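Local atomic coordinates of flavin-containing monooxygenase (Allium sativum, PDB entry 6WPU), a protein that catalyses the flavin-dependent S-oxygenation of S-allyl-L-cysteine, probably giving the sulfoxide alliin. Residues H24-G29 with D174-C179; E44-T49 with W353-L358; V219-S224 with H292-V297; H242-S247 with S266-T271. One frame throughout, in Å; residues are numbered along the deposited sequence. Where two conformers were deposited one is given.

Contact 1. Residues H24-G29 with D174-C179; sequences HVAIIG and DAVVVC. With FAD (flavin-adenine dinucleotide), chain B.
Val25 and Val177 meet on one face of a parallel strand pair, their side chains slanting across each other with Val25 CG1 3.6 Å from Val177 CG2. The first torsion of Val25 (chi1 -173°) sets CG1 beside its own carbonyl carbon, on the side where Val177 stands. Ile27 and Cys179 continue this face more loosely. On the reverse face the Ile28 side chain reaches back along the strand and brings CD1 to 3.7 Å from Val176 CG1, while the small CB of Ala26 lies beside Val176 CG2. Between the two faces the backbones are laced together by bonds such as Val177 N to Ala26 O (2.8 Å, 179° at the hydrogen) and Ala26 N to Ala175 O (2.9 Å). Just ahead of the second strand, Asp174 OD2 takes the amide of His24 N at 2.9 Å in an almost straight bond, using its anti lone pair; its OD1 is salt-bridged to Lys156. With a leucine in place of Asp174, the His24 amide and the Lys156 ammonium would probably both be left without their carboxylate partner. At the other end Gly29 CA lies 3.2 Å from FAD O4B, and the glycine fits the first position of a GxGxxG pattern, consistent with the Rossmann-type fold that receives FAD in this family. Strand 47-52 flanks strand 24-28 and strand 332-334 flanks strand 175-178, while helix 32-43 packs Leu41 and Ala38 over the face of Val25 and Ile27.

Contact 2. Residues E44-T49 with W353-L358; sequences EGHTTT and WIAAVL
His46 NE2 donates to the backbone carbonyl of Ala355, with Ala355 O 2.9 Å away and an angle of 170° at the hydrogen. The acceptor lies in the plane of the imidazole, at its edge, whereas the donor comes to the carbonyl at a C=O...N angle of 129°, well off to its flank. On the other nitrogen, ND1 is bonded to the amide of Arg23, so the ring is held at two points and its rotation is fixed; the pairing is consistent with a neutral ring protonated on NE2. The Leu358 side chain runs roughly perpendicular to that of His46 and sets CB 3.6 Å from His46 NE2. An alanine at His46 removes the ring, and the Ala355 carbonyl and Arg23 amide would probably lose their partners while a gap opened beside Leu358. Segment 44-49 holds the turn from helix 32-43 and the start of strand 47-52 in a beta-alpha-beta unit: the helix ends in a Schellman motif, with Gly45 at positive phi (98°), and the chain then enters the strand beside strand 24-28. Glu44 makes the second point of attachment to helix 343-358. Its CB lies 3.7 Å from Ala355 CB, and CG is 3.4 Å from Ala355 O. A bend about the Glu44 CB-CG bond turns the carboxylate along the helix, where OE2 passes 3.8 Å from Ala356 CA. That oxygen is salt-bridged to Arg361 and hydrogen-bonded to Ser359, both just past the helix end, and Leu41 of helix 32-43 packs against both His46 and Ala355.

Contact 3. Residues V219-S224 with H292-V297; sequences VIIGSS and HCTGYV
Ile221 O receives the amide of Cys293 N at 2.7 Å; the donor lies in the carbonyl plane, although the bond is bent, with 140° at the hydrogen. Around the same oxygen sit carbon atoms: Cys293 CB is 3.4 Å from Ile221 O, and the methyl CG2 of Thr294 comes to 4.0 Å from it. Ile220, whose side chain leaves on the other side of the strand, brings its CG2 to 4.1 Å from Cys293 CB. Gly222, which follows Ile221, passes close to the Cys293 carbonyl, its CA 3.7 Å from Cys293 O. A CB on Gly222 would fall about 2.7 Å from Cys293 O, so the backbones run close here. Thr294 turns its hydroxyl between its own backbone N and carbonyl carbon (chi1 38°), which brings OG1 to the carbonyl of Arg187 and leaves the methyl for Ile221.

Further out, His292 pairs with Ile221 as a parallel bridge and is itself fixed at both ring nitrogens, ND1 with the amide of Ala189 and NE2 with Gln201. Helix 225-234, for which Ser224 is the N-cap, packs Ile230 on Ile220 and Ala227 on Cys293. Strand, glycine turn and helix recall the second dinucleotide-binding motif of flavin-containing monooxygenases, which in relatives serves NADPH, although no nicotinamide cofactor is bound here. Chemically, one short backbone bond amid apolar carbon atoms closes the ladder that pairs Val219 and Ile221 with strand 289-292, while the outer bonds of His292 and Thr294 probably steady the chain as it leaves the sheet.

Contact 4. Residues H242-S247 with S266-T271; sequences HIANRS and SMIKIT
Ser266 and the backbone from Ala244 to Arg246 meet mainly through carbonyl oxygens. The polar approaches are close but badly aimed: Ser266 O lies 3.1 Å from Arg246 N, yet the N-H does not point at it, and the same holds for the amide of Asn245. The same oxygen also takes a CA-H...O contact from Arg246, whose CA sits 3.2 Å from Ser266 O. A second such contact runs in the reverse sense, from Ser266 CA to Asn245 O at 3.5 Å (147° at the hydrogen).

Apolar touching is slight. Ala244 CB rests 4.1 Å from Met267 CA and 4.3 Å from Ile268 CG1, where strand 240-244 ends beside strand 262-271, its parallel neighbour in the sheet; Phe279 of strand 276-279 also touches Ala244.

Among side-chain hydrogen bonds, two act within the turn. Asn245 OD1 accepts from Ser247 N at 3.0 Å, an Asx turn, and from Ser247 OG at 2.9 Å. Both donors stand above the same face of the amide, so the Asn245 side chain is gripped twice. A third leaves segment 266-271 for the chain just after Ser247: Ser266 OG, set anti to its backbone N (chi1 -165°), donates to the carbonyl of Ile248.

Taken as chemistry, the two carbonyls Asn245 O and Ser266 O, only 3.0 Å apart, would by themselves repel; polarised CA-H groups probably offset this in part. The Asx turn shapes the chain from Asn245 to Ser247, the Ser266 hydroxyl links the two chains just beyond it, and the strands themselves are paired through backbone bonds of Ile243 with Trp263 and His265.

In the fold
Two pairs of contacts lie on opposite sides of the chain's centre. Contacts 1 and 2 share the parallel sheet: strands 24-28 and 47-52 are neighbours, joined where His24 ND1 meets Thr47 OG1 at 2.8 Å, a probable hydrogen bond, and their centres are 10 Å apart. Contacts 3 and 4 share the mixed sheet in the same manner, with Ile220 N 2.8 Å from His242 O and centres 11 Å apart; contact 4 is nested within the loop that contact 3 closes. FAD lies between the two pairs, touching contact 1 at Ile28, Gly29 and Cys179, with the side chain of Cys293 in contact 3 about 8 Å from it. Contacts 1 and 3 have centres 31 Å apart.

Contact 1. Residues H24-G29 with D174-C179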
# COMPACT_ATOMS: atom_id res chain seq x y z
N HIS A 24 -26.99 -1.70 -3.36
CA HIS A 24 -26.34 -0.76 -4.26
C HIS A 24 -25.20 -0.08 -3.50
O HIS A 24 -25.43 0.59 -2.49
CB HIS A 24 -27.35 0.25 -4.80
CG HIS A 24 -26.78 1.16 -5.84
ND1 HIS A 24 -26.21 0.70 -7.00
CD2 HIS A 24 -26.66 2.51 -5.87
CE1 HIS A 24 -25.78 1.72 -7.72
NE2 HIS A 24 -26.05 2.84 -7.06
N VAL A 25 -23.97 -0.26 -4.00
CA VAL A 25 -22.75 0.00 -3.22
C VAL A 25 -21.81 0.93 -3.98
O VAL A 25 -21.55 0.71 -5.17
CB VAL A 25 -22.02 -1.31 -2.89
CG1 VAL A 25 -20.83 -1.03 -1.92
CG2 VAL A 25 -23.01 -2.32 -2.29
N ALA A 26 -21.28 1.93 -3.29
CA ALA A 26 -20.26 2.78 -3.89
C ALA A 26 -18.88 2.21 -3.61
O ALA A 26 -18.60 1.71 -2.51
CB ALA A 26 -20.34 4.21 -3.35
N ILE A 27 -18.01 2.28 -4.62
CA ILE A 27 -16.60 1.93 -4.49
C ILE A 27 -15.79 3.18 -4.75
O ILE A 27 -15.90 3.80 -5.82
CB ILE A 27 -16.20 0.80 -5.44
CG1 ILE A 27 -17.00 -0.45 -5.10
CG2 ILE A 27 -14.69 0.52 -5.34
CD1 ILE A 27 -17.05 -1.39 -6.21
N ILE A 28 -14.99 3.58 -3.77
CA ILE A 28 -14.18 4.78 -3.87
C ILE A 28 -12.76 4.34 -4.20
O ILE A 28 -12.04 3.88 -3.31
CB ILE A 28 -14.25 5.62 -2.59
CG1 ILE A 28 -15.71 5.95 -2.28
CG2 ILE A 28 -13.42 6.90 -2.75
CD1 ILE A 28 -15.86 6.67 -1.00
N GLY A 29 -12.39 4.47 -5.46
CA GLY A 29 -11.04 4.21 -5.98
C GLY A 29 -11.06 3.00 -6.89
O GLY A 29 -11.78 2.02 -6.64
N ASP A 174 -26.74 2.15 -0.53
CA ASP A 174 -26.92 1.34 0.67
C ASP A 174 -25.62 1.19 1.45
O ASP A 174 -25.65 1.03 2.68
CB ASP A 174 -27.42 -0.05 0.29
CG ASP A 174 -28.79 -0.01 -0.37
OD1 ASP A 174 -29.71 0.64 0.17
OD2 ASP A 174 -28.93 -0.64 -1.44
N ALA A 175 -24.48 1.18 0.76
CA ALA A 175 -23.21 0.88 1.40
C ALA A 175 -22.10 1.54 0.61
O ALA A 175 -22.23 1.80 -0.59
CB ALA A 175 -22.98 -0.64 1.50
N VAL A 176 -21.00 1.82 1.30
CA VAL A 176 -19.83 2.45 0.70
C VAL A 176 -18.61 1.63 1.08
O VAL A 176 -18.40 1.34 2.27
CB VAL A 176 -19.66 3.90 1.19
CG1 VAL A 176 -18.32 4.49 0.70
CG2 VAL A 176 -20.82 4.75 0.73
N VAL A 177 -17.80 1.25 0.09
CA VAL A 177 -16.53 0.58 0.33
C VAL A 177 -15.40 1.54 -0.03
O VAL A 177 -15.29 1.96 -1.19
CB VAL A 177 -16.39 -0.73 -0.45
CG1 VAL A 177 -15.13 -1.45 -0.00
CG2 VAL A 177 -17.63 -1.63 -0.28
N VAL A 178 -14.56 1.87 0.94
CA VAL A 178 -13.47 2.84 0.74
C VAL A 178 -12.23 2.08 0.29
O VAL A 178 -11.70 1.24 1.03
CB VAL A 178 -13.20 3.64 2.02
CG1 VAL A 178 -12.00 4.60 1.81
CG2 VAL A 178 -14.44 4.43 2.42
N CYS A 179 -11.76 2.38 -0.93
CA CYS A 179 -10.62 1.70 -1.55
C CYS A 179 -9.59 2.71 -2.06
O CYS A 179 -9.06 2.58 -3.17
CB CYS A 179 -11.07 0.81 -2.70
SG CYS A 179 -12.29 -0.45 -2.25
PA FAD B . -3.93 2.52 -4.77
O1A FAD B . -3.04 1.78 -5.78
O2A FAD B . -3.47 3.73 -4.13
O5B FAD B . -5.23 2.99 -5.38
C5B FAD B . -6.20 3.86 -4.81
C4B FAD B . -7.06 4.51 -5.91
O4B FAD B . -8.11 5.30 -5.43
C3B FAD B . -6.26 5.37 -6.86
O3B FAD B . -6.50 5.02 -8.18
C2B FAD B . -6.74 6.76 -6.60
O2B FAD B . -6.69 7.57 -7.72
C1B FAD B . -8.16 6.49 -6.17
N9A FAD B . -8.72 7.52 -5.33
C8A FAD B . -8.11 8.07 -4.21
N7A FAD B . -8.90 9.00 -3.66
C5A FAD B . -10.07 9.12 -4.43
C6A FAD B . -11.21 9.91 -4.35
N6A FAD B . -11.39 10.87 -3.30
N1A FAD B . -12.19 9.75 -5.26
C2A FAD B . -12.08 8.86 -6.28
N3A FAD B . -10.98 8.07 -6.40
C4A FAD B . -9.97 8.18 -5.50
N1 FAD B . 2.45 -4.63 -3.60
C2 FAD B . 2.80 -5.85 -4.30
O2 FAD B . 1.91 -6.86 -4.38
N3 FAD B . 4.07 -6.03 -4.80
C4 FAD B . 5.00 -5.01 -4.71
O4 FAD B . 6.26 -5.16 -5.20
C4X FAD B . 4.62 -3.68 -4.22
N5 FAD B . 5.49 -2.60 -4.36
C5X FAD B . 5.09 -1.34 -3.93
C6 FAD B . 5.97 -0.26 -4.06
C7 FAD B . 5.56 1.00 -3.64
C7M FAD B . 6.52 2.15 -3.77
C8 FAD B . 4.29 1.19 -3.09
C8M FAD B . 3.83 2.53 -2.63
C9 FAD B . 3.41 0.11 -2.96
C9A FAD B . 3.81 -1.15 -3.38
N10 FAD B . 2.89 -2.25 -3.26
C10 FAD B . 3.29 -3.53 -3.69
C1' FAD B . 1.57 -2.06 -2.64
C2' FAD B . 0.46 -1.43 -3.45
O2' FAD B . -0.06 -0.38 -2.73
C3' FAD B . -0.61 -2.49 -3.56
O3' FAD B . -0.06 -3.38 -4.45
C4' FAD B . -1.95 -2.03 -4.12
O4' FAD B . -1.70 -1.30 -5.26
C5' FAD B . -2.86 -1.25 -3.16
O5' FAD B . -3.79 -0.66 -4.02
P FAD B . -5.04 0.25 -3.69
O1P FAD B . -6.21 0.03 -4.71
O2P FAD B . -5.31 0.01 -2.15
O3P FAD B . -4.35 1.74 -3.55

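Contact 2. Residues E44-T49 with W353-L358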
# COMPACT_ATOMS: atom_id res chain seq x y z
N GLU A 44 -21.51 -11.40 -6.06
CA GLU A 44 -22.48 -11.69 -5.02
C GLU A 44 -23.86 -11.09 -5.30
O GLU A 44 -24.75 -11.22 -4.46
CB GLU A 44 -21.91 -11.18 -3.68
CG GLU A 44 -22.59 -11.66 -2.42
CD GLU A 44 -22.46 -13.16 -2.17
OE1 GLU A 44 -21.67 -13.84 -2.86
OE2 GLU A 44 -23.15 -13.64 -1.26
N GLY A 45 -24.07 -10.47 -6.47
CA GLY A 45 -25.38 -9.97 -6.87
C GLY A 45 -25.63 -8.49 -6.62
O GLY A 45 -26.72 -8.01 -6.93
N HIS A 46 -24.66 -7.76 -6.07
CA HIS A 46 -24.84 -6.35 -5.79
C HIS A 46 -24.62 -5.50 -7.04
O HIS A 46 -23.92 -5.89 -7.96
CB HIS A 46 -23.86 -5.89 -4.70
CG HIS A 46 -23.96 -6.69 -3.44
ND1 HIS A 46 -25.11 -6.76 -2.69
CD2 HIS A 46 -23.05 -7.48 -2.82
CE1 HIS A 46 -24.91 -7.55 -1.65
NE2 HIS A 46 -23.67 -8.00 -1.70
N THR A 47 -25.24 -4.32 -7.05
CA THR A 47 -24.93 -3.29 -8.03
C THR A 47 -23.97 -2.28 -7.41
O THR A 47 -23.89 -2.13 -6.18
CB THR A 47 -26.20 -2.59 -8.52
OG1 THR A 47 -26.85 -1.95 -7.41
CG2 THR A 47 -27.17 -3.59 -9.14
N THR A 48 -23.21 -1.60 -8.26
CA THR A 48 -22.13 -0.74 -7.77
C THR A 48 -22.02 0.49 -8.65
O THR A 48 -22.41 0.47 -9.82
CB THR A 48 -20.75 -1.43 -7.77
OG1 THR A 48 -20.38 -1.75 -9.12
CG2 THR A 48 -20.73 -2.70 -6.93
N THR A 49 -21.47 1.54 -8.05
CA THR A 49 -20.93 2.68 -8.78
C THR A 49 -19.49 2.85 -8.34
O THR A 49 -19.21 2.97 -7.13
CB THR A 49 -21.74 3.96 -8.52
OG1 THR A 49 -23.11 3.78 -8.92
CG2 THR A 49 -21.14 5.15 -9.28
N TRP A 353 -15.52 -11.09 1.68
CA TRP A 353 -16.20 -11.08 2.97
C TRP A 353 -17.26 -9.98 3.02
O TRP A 353 -18.41 -10.23 3.42
CB TRP A 353 -15.17 -10.89 4.07
CG TRP A 353 -15.68 -10.94 5.47
CD1 TRP A 353 -16.59 -11.83 5.98
CD2 TRP A 353 -15.31 -10.08 6.54
NE1 TRP A 353 -16.82 -11.56 7.31
CE2 TRP A 353 -16.03 -10.49 7.69
CE3 TRP A 353 -14.44 -8.98 6.65
CZ2 TRP A 353 -15.91 -9.86 8.92
CZ3 TRP A 353 -14.31 -8.36 7.88
CH2 TRP A 353 -15.04 -8.80 9.00
N ILE A 354 -16.89 -8.77 2.61
CA ILE A 354 -17.82 -7.64 2.63
C ILE A 354 -19.06 -7.96 1.80
O ILE A 354 -20.19 -7.74 2.23
CB ILE A 354 -17.13 -6.36 2.14
CG1 ILE A 354 -16.06 -5.89 3.13
CG2 ILE A 354 -18.17 -5.24 1.91
CD1 ILE A 354 -15.16 -4.82 2.49
N ALA A 355 -18.85 -8.48 0.58
CA ALA A 355 -19.97 -8.76 -0.32
C ALA A 355 -20.92 -9.79 0.28
O ALA A 355 -22.14 -9.63 0.21
CB ALA A 355 -19.45 -9.24 -1.67
N ALA A 356 -20.37 -10.84 0.90
CA ALA A 356 -21.20 -11.87 1.50
C ALA A 356 -21.95 -11.35 2.72
O ALA A 356 -23.08 -11.78 2.99
CB ALA A 356 -20.34 -13.08 1.87
N VAL A 357 -21.35 -10.43 3.48
CA VAL A 357 -22.06 -9.78 4.57
C VAL A 357 -23.21 -8.93 4.02
O VAL A 357 -24.37 -9.06 4.45
CB VAL A 357 -21.09 -8.94 5.42
CG1 VAL A 357 -21.87 -8.04 6.38
CG2 VAL A 357 -20.13 -9.83 6.19
N LEU A 358 -22.92 -8.05 3.05
CA LEU A 358 -23.94 -7.17 2.49
C LEU A 358 -25.11 -7.95 1.90
O LEU A 358 -26.26 -7.48 1.96
CB LEU A 358 -23.34 -6.26 1.43
CG LEU A 358 -22.44 -5.16 2.02
CD1 LEU A 358 -21.77 -4.35 0.94
CD2 LEU A 358 -23.27 -4.27 2.95

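Contact 3. Residues V219-S224 with H292-V297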
# COMPACT_ATOMS: atom_id res chain seq x y z
N VAL A 219 21.54 11.48 1.49
CA VAL A 219 21.16 10.71 2.67
C VAL A 219 19.73 10.21 2.46
O VAL A 219 18.84 11.00 2.11
CB VAL A 219 21.29 11.54 3.95
CG1 VAL A 219 20.80 10.73 5.16
CG2 VAL A 219 22.76 11.98 4.15
N ILE A 220 19.53 8.91 2.62
CA ILE A 220 18.22 8.28 2.54
C ILE A 220 17.86 7.83 3.95
O ILE A 220 18.56 6.98 4.52
CB ILE A 220 18.21 7.08 1.58
CG1 ILE A 220 18.90 7.38 0.24
CG2 ILE A 220 16.80 6.58 1.36
CD1 ILE A 220 18.08 8.08 -0.74
N ILE A 221 16.79 8.38 4.51
CA ILE A 221 16.31 7.98 5.83
C ILE A 221 15.20 6.95 5.65
O ILE A 221 14.13 7.27 5.11
CB ILE A 221 15.79 9.17 6.65
CG1 ILE A 221 16.84 10.29 6.71
CG2 ILE A 221 15.40 8.72 8.05
CD1 ILE A 221 16.29 11.57 7.28
N GLY A 222 15.44 5.72 6.09
CA GLY A 222 14.39 4.72 6.10
C GLY A 222 14.91 3.38 6.58
O GLY A 222 16.11 3.09 6.42
N SER A 223 14.04 2.55 7.15
CA SER A 223 14.44 1.25 7.66
C SER A 223 13.94 0.08 6.82
O SER A 223 14.26 -1.07 7.14
CB SER A 223 13.96 1.09 9.10
OG SER A 223 12.57 1.33 9.17
N SER A 224 13.16 0.34 5.78
CA SER A 224 12.58 -0.70 4.96
C SER A 224 13.51 -1.10 3.82
O SER A 224 14.48 -0.40 3.50
CB SER A 224 11.24 -0.24 4.39
OG SER A 224 11.44 0.77 3.42
N HIS A 292 13.50 11.70 2.82
CA HIS A 292 12.74 10.90 3.79
C HIS A 292 12.10 9.73 3.05
O HIS A 292 11.22 9.93 2.22
CB HIS A 292 11.65 11.71 4.48
CG HIS A 292 12.11 12.96 5.15
ND1 HIS A 292 11.87 13.22 6.48
CD2 HIS A 292 12.77 14.04 4.67
CE1 HIS A 292 12.38 14.40 6.80
NE2 HIS A 292 12.93 14.92 5.71
N CYS A 293 12.55 8.51 3.33
CA CYS A 293 11.82 7.31 2.87
C CYS A 293 11.08 6.70 4.06
O CYS A 293 11.25 5.54 4.41
CB CYS A 293 12.77 6.31 2.20
SG CYS A 293 11.95 5.08 1.07
N THR A 294 10.26 7.53 4.69
CA THR A 294 9.63 7.23 5.96
C THR A 294 8.15 6.85 5.83
O THR A 294 7.45 6.77 6.84
CB THR A 294 9.79 8.44 6.89
OG1 THR A 294 9.65 9.63 6.10
CG2 THR A 294 11.18 8.44 7.54
N GLY A 295 7.67 6.62 4.62
CA GLY A 295 6.34 6.07 4.44
C GLY A 295 5.23 7.11 4.43
O GLY A 295 5.43 8.30 4.16
N TYR A 296 4.03 6.63 4.76
CA TYR A 296 2.81 7.37 4.48
C TYR A 296 1.85 7.27 5.66
O TYR A 296 2.07 6.52 6.61
CB TYR A 296 2.15 6.86 3.20
CG TYR A 296 3.06 7.05 2.01
CD1 TYR A 296 2.99 8.22 1.25
CD2 TYR A 296 4.00 6.08 1.67
CE1 TYR A 296 3.83 8.42 0.18
CE2 TYR A 296 4.86 6.28 0.60
CZ TYR A 296 4.77 7.45 -0.14
OH TYR A 296 5.64 7.65 -1.20
N VAL A 297 0.78 8.07 5.58
CA VAL A 297 -0.29 8.03 6.57
C VAL A 297 -1.60 7.78 5.83
O VAL A 297 -1.72 7.99 4.62
CB VAL A 297 -0.37 9.32 7.41
CG1 VAL A 297 0.95 9.58 8.14
CG2 VAL A 297 -0.73 10.49 6.54

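Contact 4. Residues H242-S247 with S266-T271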
# COMPACT_ATOMS: atom_id res chain seq x y z
N HIS A 242 24.19 7.54 1.63
CA HIS A 242 24.25 7.15 3.03
C HIS A 242 22.84 6.85 3.50
O HIS A 242 21.96 7.71 3.42
CB HIS A 242 24.88 8.26 3.87
CG HIS A 242 26.31 8.56 3.53
ND1 HIS A 242 27.36 8.01 4.23
CD2 HIS A 242 26.86 9.33 2.57
CE1 HIS A 242 28.50 8.44 3.71
NE2 HIS A 242 28.22 9.24 2.70
N ILE A 243 22.61 5.62 3.97
CA ILE A 243 21.31 5.22 4.50
C ILE A 243 21.34 5.40 6.01
O ILE A 243 22.25 4.90 6.68
CB ILE A 243 20.96 3.77 4.12
CG1 ILE A 243 21.17 3.53 2.63
CG2 ILE A 243 19.51 3.47 4.49
CD1 ILE A 243 20.80 2.13 2.17
N ALA A 244 20.35 6.12 6.55
CA ALA A 244 20.14 6.22 7.99
C ALA A 244 19.00 5.26 8.31
O ALA A 244 17.84 5.57 8.04
CB ALA A 244 19.81 7.64 8.42
N ASN A 245 19.33 4.10 8.87
CA ASN A 245 18.37 3.00 9.04
C ASN A 245 18.31 2.72 10.54
O ASN A 245 19.20 2.06 11.09
CB ASN A 245 18.80 1.77 8.23
CG ASN A 245 17.93 0.54 8.51
OD1 ASN A 245 17.08 0.53 9.39
ND2 ASN A 245 18.16 -0.52 7.74
N ARG A 246 17.26 3.22 11.19
CA ARG A 246 17.24 3.20 12.64
C ARG A 246 17.06 1.80 13.22
O ARG A 246 17.15 1.66 14.44
CB ARG A 246 16.16 4.13 13.18
CG ARG A 246 14.76 3.68 12.94
CD ARG A 246 13.84 4.41 13.90
NE ARG A 246 12.44 4.34 13.49
CZ ARG A 246 11.50 5.14 13.98
NH1 ARG A 246 10.24 5.03 13.57
NH2 ARG A 246 11.83 6.06 14.89
N SER A 247 16.80 0.79 12.40
CA SER A 247 16.80 -0.58 12.90
C SER A 247 18.21 -1.16 13.01
O SER A 247 18.36 -2.23 13.60
CB SER A 247 15.93 -1.47 12.00
OG SER A 247 16.67 -1.94 10.89
N SER A 266 23.08 4.11 11.31
CA SER A 266 21.94 3.91 12.17
C SER A 266 20.99 5.10 12.13
O SER A 266 19.80 4.95 11.85
CB SER A 266 22.41 3.63 13.60
OG SER A 266 21.34 3.09 14.36
N MET A 267 21.50 6.30 12.38
CA MET A 267 20.61 7.45 12.47
C MET A 267 21.42 8.73 12.36
O MET A 267 22.61 8.76 12.69
CB MET A 267 19.83 7.45 13.78
CG MET A 267 20.74 7.53 14.99
SD MET A 267 19.87 7.38 16.57
CE MET A 267 19.08 8.98 16.69
N ILE A 268 20.74 9.78 11.91
CA ILE A 268 21.32 11.11 11.95
C ILE A 268 21.39 11.57 13.40
O ILE A 268 20.39 11.55 14.13
CB ILE A 268 20.49 12.10 11.10
CG1 ILE A 268 20.47 11.67 9.63
CG2 ILE A 268 21.07 13.51 11.25
CD1 ILE A 268 19.57 12.52 8.74
N LYS A 269 22.57 12.00 13.82
CA LYS A 269 22.73 12.61 15.13
C LYS A 269 22.43 14.10 15.11
O LYS A 269 21.74 14.61 16.00
CB LYS A 269 24.14 12.34 15.65
CG LYS A 269 24.66 13.29 16.69
CD LYS A 269 25.95 12.73 17.27
CE LYS A 269 26.90 13.83 17.67
NZ LYS A 269 28.25 13.30 17.99
N ILE A 270 22.91 14.81 14.08
CA ILE A 270 22.74 16.26 13.99
C ILE A 270 22.97 16.65 12.53
O ILE A 270 23.78 16.04 11.83
CB ILE A 270 23.69 17.01 14.97
CG1 ILE A 270 23.38 18.50 15.00
CG2 ILE A 270 25.18 16.80 14.63
CD1 ILE A 270 21.97 18.82 15.42
N THR A 271 22.22 17.65 12.07
CA THR A 271 22.53 18.35 10.82
C THR A 271 23.00 19.77 11.13
O THR A 271 22.54 20.40 12.09
CB THR A 271 21.32 18.37 9.87
OG1 THR A 271 20.21 19.04 10.48
CG2 THR A 271 20.90 16.94 9.50